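PDB 1YGP: yeast glycogen phosphorylase from Saccharomyces cerevisiae, which belongs to the carbohydrate phosphorylase family, enzymes of the GT-B clan, and carries bound pyridoxal-5'-phosphate. Local coordinates for residues A[571-585]-A[699-711]. Numbering follows the deposited sequence.
Sequences KLNNKIRLVDLIKKE and SKAEIIIPASDLS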
loop_
_atom_site.group_PDB
_atom_site.type_symbol
_atom_site.label_atom_id
_atom_site.label_comp_id
_atom_site.label_asym_id
_atom_site.label_seq_id
_atom_site.Cartn_x
_atom_site.Cartn_y
_atom_site.Cartn_z
ATOM N N LYS A 571 32.776 -15.905 -21.252
ATOM C CA LYS A 571 32.561 -14.535 -21.649
ATOM C C LYS A 571 31.701 -14.436 -22.895
ATOM O O LYS A 571 30.920 -13.494 -23.000
ATOM C CB LYS A 571 33.959 -13.900 -21.816
ATOM C CG LYS A 571 34.043 -12.421 -22.225
ATOM C CD LYS A 571 33.361 -11.420 -21.317
ATOM C CE LYS A 571 34.175 -11.231 -20.065
ATOM N NZ LYS A 571 33.554 -10.275 -19.173
ATOM N N LEU A 572 31.741 -15.406 -23.815
ATOM C CA LEU A 572 30.924 -15.372 -25.037
ATOM C C LEU A 572 29.467 -15.623 -24.661
ATOM O O LEU A 572 28.566 -14.899 -25.104
ATOM C CB LEU A 572 31.437 -16.452 -26.052
ATOM C CG LEU A 572 30.968 -16.648 -27.527
ATOM C CD1 LEU A 572 29.694 -17.448 -27.576
ATOM C CD2 LEU A 572 30.719 -15.313 -28.190
ATOM N N ASN A 573 29.193 -16.593 -23.784
ATOM C CA ASN A 573 27.823 -16.883 -23.383
ATOM C C ASN A 573 27.280 -15.681 -22.639
ATOM O O ASN A 573 26.154 -15.262 -22.921
ATOM C CB ASN A 573 27.748 -18.114 -22.478
ATOM C CG ASN A 573 28.361 -19.387 -23.077
ATOM O OD1 ASN A 573 28.926 -20.211 -22.351
ATOM N ND2 ASN A 573 28.297 -19.636 -24.386
ATOM N N ASN A 574 28.086 -15.042 -21.777
ATOM C CA ASN A 574 27.677 -13.822 -21.077
ATOM C C ASN A 574 27.333 -12.689 -22.016
ATOM O O ASN A 574 26.411 -11.905 -21.749
ATOM C CB ASN A 574 28.738 -13.277 -20.155
ATOM C CG ASN A 574 28.863 -14.039 -18.852
ATOM O OD1 ASN A 574 28.018 -14.825 -18.434
ATOM N ND2 ASN A 574 29.959 -13.837 -18.146
ATOM N N LYS A 575 28.050 -12.610 -23.144
ATOM C CA LYS A 575 27.739 -11.617 -24.158
ATOM C C LYS A 575 26.382 -11.889 -24.788
ATOM O O LYS A 575 25.597 -10.958 -25.015
ATOM C CB LYS A 575 28.826 -11.592 -25.243
ATOM C CG LYS A 575 29.962 -10.676 -24.796
ATOM C CD LYS A 575 30.770 -10.171 -25.963
ATOM C CE LYS A 575 32.084 -10.899 -26.067
ATOM N NZ LYS A 575 32.773 -10.461 -27.269
ATOM N N ILE A 576 26.056 -13.172 -24.975
ATOM C CA ILE A 576 24.775 -13.562 -25.541
ATOM C C ILE A 576 23.667 -13.098 -24.622
ATOM O O ILE A 576 22.691 -12.559 -25.150
ATOM C CB ILE A 576 24.704 -15.106 -25.739
ATOM C CG1 ILE A 576 25.580 -15.479 -26.926
ATOM C CG2 ILE A 576 23.252 -15.579 -25.931
ATOM C CD1 ILE A 576 25.885 -16.997 -26.988
ATOM N N ARG A 577 23.792 -13.252 -23.295
ATOM C CA ARG A 577 22.748 -12.788 -22.384
ATOM C C ARG A 577 22.468 -11.319 -22.618
ATOM O O ARG A 577 21.303 -10.962 -22.794
ATOM C CB ARG A 577 23.078 -12.836 -20.904
ATOM C CG ARG A 577 23.444 -14.134 -20.230
ATOM C CD ARG A 577 23.294 -13.951 -18.715
ATOM N NE ARG A 577 24.123 -12.875 -18.204
ATOM C CZ ARG A 577 24.676 -12.915 -16.993
ATOM N NH1 ARG A 577 24.496 -13.948 -16.175
ATOM N NH2 ARG A 577 25.452 -11.899 -16.612
ATOM N N LEU A 578 23.500 -10.462 -22.667
ATOM C CA LEU A 578 23.314 -9.038 -22.850
ATOM C C LEU A 578 22.601 -8.772 -24.164
ATOM O O LEU A 578 21.644 -7.992 -24.200
ATOM C CB LEU A 578 24.657 -8.325 -22.849
ATOM C CG LEU A 578 24.595 -6.819 -23.100
ATOM C CD1 LEU A 578 23.827 -6.160 -21.970
ATOM C CD2 LEU A 578 25.992 -6.260 -23.243
ATOM N N VAL A 579 23.018 -9.464 -25.232
ATOM C CA VAL A 579 22.407 -9.323 -26.549
ATOM C C VAL A 579 20.919 -9.650 -26.419
ATOM O O VAL A 579 20.078 -8.839 -26.836
ATOM C CB VAL A 579 23.149 -10.271 -27.557
ATOM C CG1 VAL A 579 22.506 -10.266 -28.923
ATOM C CG2 VAL A 579 24.558 -9.740 -27.805
ATOM N N ASP A 580 20.585 -10.756 -25.746
ATOM C CA ASP A 580 19.203 -11.132 -25.513
ATOM C C ASP A 580 18.440 -10.004 -24.825
ATOM O O ASP A 580 17.294 -9.739 -25.225
ATOM C CB ASP A 580 19.096 -12.375 -24.623
ATOM C CG ASP A 580 19.258 -13.761 -25.245
ATOM O OD1 ASP A 580 18.753 -14.004 -26.344
ATOM O OD2 ASP A 580 19.858 -14.620 -24.595
ATOM N N LEU A 581 19.069 -9.304 -23.852
ATOM C CA LEU A 581 18.430 -8.214 -23.116
ATOM C C LEU A 581 18.110 -7.057 -24.046
ATOM O O LEU A 581 16.984 -6.555 -24.060
ATOM C CB LEU A 581 19.311 -7.640 -22.012
ATOM C CG LEU A 581 18.723 -7.291 -20.622
ATOM C CD1 LEU A 581 19.728 -6.430 -19.886
ATOM C CD2 LEU A 581 17.444 -6.479 -20.704
ATOM N N ILE A 582 19.073 -6.657 -24.875
ATOM C CA ILE A 582 18.908 -5.528 -25.783
ATOM C C ILE A 582 17.801 -5.771 -26.826
ATOM O O ILE A 582 17.115 -4.847 -27.267
ATOM C CB ILE A 582 20.283 -5.263 -26.453
ATOM C CG1 ILE A 582 21.379 -5.038 -25.411
ATOM C CG2 ILE A 582 20.165 -4.011 -27.308
ATOM C CD1 ILE A 582 22.813 -5.049 -25.956
ATOM N N LYS A 583 17.632 -7.031 -27.227
ATOM C CA LYS A 583 16.610 -7.478 -28.153
ATOM C C LYS A 583 15.279 -7.368 -27.433
ATOM O O LYS A 583 14.353 -6.730 -27.933
ATOM C CB LYS A 583 16.882 -8.922 -28.535
ATOM C CG LYS A 583 15.973 -9.500 -29.587
ATOM C CD LYS A 583 16.204 -10.976 -29.546
ATOM C CE LYS A 583 15.470 -11.718 -30.642
ATOM N NZ LYS A 583 15.908 -13.111 -30.697
ATOM N N LYS A 584 15.154 -7.960 -26.239
ATOM C CA LYS A 584 13.938 -7.899 -25.444
ATOM C C LYS A 584 13.514 -6.440 -25.299
ATOM O O LYS A 584 12.444 -6.048 -25.772
ATOM C CB LYS A 584 14.211 -8.543 -24.085
ATOM C CG LYS A 584 12.984 -8.704 -23.187
ATOM C CD LYS A 584 13.316 -9.506 -21.923
ATOM C CE LYS A 584 14.277 -8.794 -20.955
ATOM N NZ LYS A 584 14.799 -9.704 -19.942
ATOM N N GLU A 585 14.442 -5.610 -24.832
ATOM C CA GLU A 585 14.233 -4.185 -24.655
ATOM C C GLU A 585 13.969 -3.487 -25.989
ATOM O O GLU A 585 13.483 -2.361 -26.000
ATOM C CB GLU A 585 15.474 -3.617 -23.956
ATOM C CG GLU A 585 15.362 -2.219 -23.317
ATOM C CD GLU A 585 16.526 -1.833 -22.392
ATOM O OE1 GLU A 585 16.595 -2.386 -21.288
ATOM O OE2 GLU A 585 17.342 -0.976 -22.765
ATOM N N SER A 699 20.092 -4.771 -11.562
ATOM C CA SER A 699 19.833 -5.999 -12.277
ATOM C C SER A 699 20.381 -5.913 -13.687
ATOM O O SER A 699 21.045 -6.833 -14.178
ATOM C CB SER A 699 18.345 -6.199 -12.238
ATOM O OG SER A 699 17.979 -6.135 -10.861
ATOM N N LYS A 700 20.201 -4.740 -14.299
ATOM C CA LYS A 700 20.751 -4.504 -15.611
ATOM C C LYS A 700 22.273 -4.584 -15.509
ATOM O O LYS A 700 22.916 -5.254 -16.313
ATOM C CB LYS A 700 20.286 -3.151 -16.078
ATOM C CG LYS A 700 18.771 -3.143 -16.280
ATOM C CD LYS A 700 18.464 -2.556 -17.641
ATOM C CE LYS A 700 16.981 -2.384 -17.836
ATOM N NZ LYS A 700 16.404 -1.486 -16.850
ATOM N N ALA A 701 22.874 -4.022 -14.459
ATOM C CA ALA A 701 24.315 -4.074 -14.251
ATOM C C ALA A 701 24.767 -5.504 -13.977
ATOM O O ALA A 701 25.904 -5.847 -14.314
ATOM C CB ALA A 701 24.721 -3.200 -13.063
ATOM N N GLU A 702 23.930 -6.384 -13.420
ATOM C CA GLU A 702 24.339 -7.761 -13.235
ATOM C C GLU A 702 24.341 -8.482 -14.577
ATOM O O GLU A 702 25.008 -9.506 -14.675
ATOM C CB GLU A 702 23.405 -8.490 -12.289
ATOM C CG GLU A 702 23.629 -8.241 -10.798
ATOM C CD GLU A 702 22.518 -8.805 -9.905
ATOM O OE1 GLU A 702 22.110 -9.954 -10.072
ATOM O OE2 GLU A 702 22.033 -8.085 -9.039
ATOM N N ILE A 703 23.630 -8.014 -15.622
ATOM C CA ILE A 703 23.676 -8.656 -16.928
ATOM C C ILE A 703 24.804 -8.029 -17.743
ATOM O O ILE A 703 25.590 -8.733 -18.387
ATOM C CB ILE A 703 22.320 -8.483 -17.662
ATOM C CG1 ILE A 703 21.206 -9.157 -16.871
ATOM C CG2 ILE A 703 22.367 -9.130 -19.041
ATOM C CD1 ILE A 703 21.402 -10.659 -16.492
ATOM N N ILE A 704 24.915 -6.695 -17.671
ATOM C CA ILE A 704 25.888 -5.906 -18.418
ATOM C C ILE A 704 27.318 -6.126 -17.967
ATOM O O ILE A 704 28.144 -6.422 -18.830
ATOM C CB ILE A 704 25.529 -4.413 -18.306
ATOM C CG1 ILE A 704 24.245 -4.193 -19.055
ATOM C CG2 ILE A 704 26.631 -3.516 -18.860
ATOM C CD1 ILE A 704 23.731 -2.753 -19.003
ATOM N N ILE A 705 27.686 -6.024 -16.686
ATOM C CA ILE A 705 29.075 -6.210 -16.302
ATOM C C ILE A 705 29.723 -7.554 -16.692
ATOM O O ILE A 705 30.770 -7.472 -17.347
ATOM C CB ILE A 705 29.133 -5.908 -14.786
ATOM C CG1 ILE A 705 29.095 -4.394 -14.714
ATOM C CG2 ILE A 705 30.347 -6.488 -14.066
ATOM C CD1 ILE A 705 28.905 -3.698 -13.359
ATOM N N PRO A 706 29.268 -8.796 -16.462
ATOM C CA PRO A 706 29.982 -10.007 -16.901
ATOM C C PRO A 706 30.138 -10.165 -18.423
ATOM O O PRO A 706 30.850 -11.067 -18.879
ATOM C CB PRO A 706 29.206 -11.151 -16.279
ATOM C CG PRO A 706 28.491 -10.503 -15.122
ATOM C CD PRO A 706 28.081 -9.151 -15.700
ATOM N N ALA A 707 29.434 -9.346 -19.221
ATOM C CA ALA A 707 29.502 -9.383 -20.666
ATOM C C ALA A 707 30.576 -8.456 -21.193
ATOM O O ALA A 707 30.865 -8.421 -22.393
ATOM C CB ALA A 707 28.212 -8.917 -21.270
ATOM N N SER A 708 31.189 -7.678 -20.312
ATOM C CA SER A 708 32.077 -6.639 -20.757
ATOM C C SER A 708 33.404 -7.162 -21.250
ATOM O O SER A 708 34.036 -7.980 -20.578
ATOM C CB SER A 708 32.307 -5.686 -19.619
ATOM O OG SER A 708 32.872 -4.458 -20.061
ATOM N N ASP A 709 33.799 -6.688 -22.437
ATOM C CA ASP A 709 35.141 -6.934 -22.898
ATOM C C ASP A 709 36.037 -5.799 -22.389
ATOM O O ASP A 709 37.142 -6.023 -21.871
ATOM C CB ASP A 709 35.158 -6.989 -24.415
ATOM C CG ASP A 709 34.611 -8.270 -25.031
ATOM O OD1 ASP A 709 34.577 -9.309 -24.372
ATOM O OD2 ASP A 709 34.241 -8.241 -26.195
ATOM N N LEU A 710 35.568 -4.553 -22.476
ATOM C CA LEU A 710 36.324 -3.394 -22.046
ATOM C C LEU A 710 35.301 -2.451 -21.404
ATOM O O LEU A 710 34.132 -2.377 -21.844
ATOM C CB LEU A 710 36.976 -2.822 -23.302
ATOM C CG LEU A 710 38.172 -1.831 -23.426
ATOM C CD1 LEU A 710 37.611 -0.462 -23.710
ATOM C CD2 LEU A 710 39.101 -1.924 -22.228
ATOM N N SER A 711 35.704 -1.736 -20.355
ATOM C CA SER A 711 34.823 -0.794 -19.681
ATOM C C SER A 711 35.528 0.536 -19.527
ATOM O O SER A 711 36.712 0.590 -19.170
ATOM C CB SER A 711 34.431 -1.337 -18.319
ATOM O OG SER A 711 35.475 -1.596 -17.385
#
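Lys571 and Asn574, one turn apart on helix 562-584, both donate to Pro706 O, reaching it from opposite faces of its carbonyl plane. Lys571 leaves its backbone with CG anti to N (chi1 -179°), then bends at chi2 and chi3; this curl brings NZ 2.8 Å from Pro706 O and 2.7 Å from Ser708 O. The short amide of Asn574 suits its closer place: ND2 lies 3.0 Å from Pro706 O and also donates to Asn526. Lys575 crosses Asp709 at about a right angle, and its NZ lies 2.9 Å from Asp709 OD2, on the syn lone pair of that oxygen, in a salt bridge; OD2 also accepts from Phe602 N on the neighbouring strand. Where the backbones come nearest, small Ala707 fits, its CB 3.9 Å from Leu578 CB, while Leu578 CD1 packs 3.5 Å from Ile704 CG1. Farther along, Ile703 turns CD1 over one face of the Arg577 guanidinium, whose opposite face meets Asn574 OD1; Arg577 NH2 donates to Ala525 O. Ile703 CG2 meets Leu581 CD1 at 3.9 Å. Beyond this apolar packing, Lys571 and Asn574 serve buried carbonyls on the way to strand 710-713 and Lys575 balances Asp709, so helix 562-584 satisfies polar groups buried there.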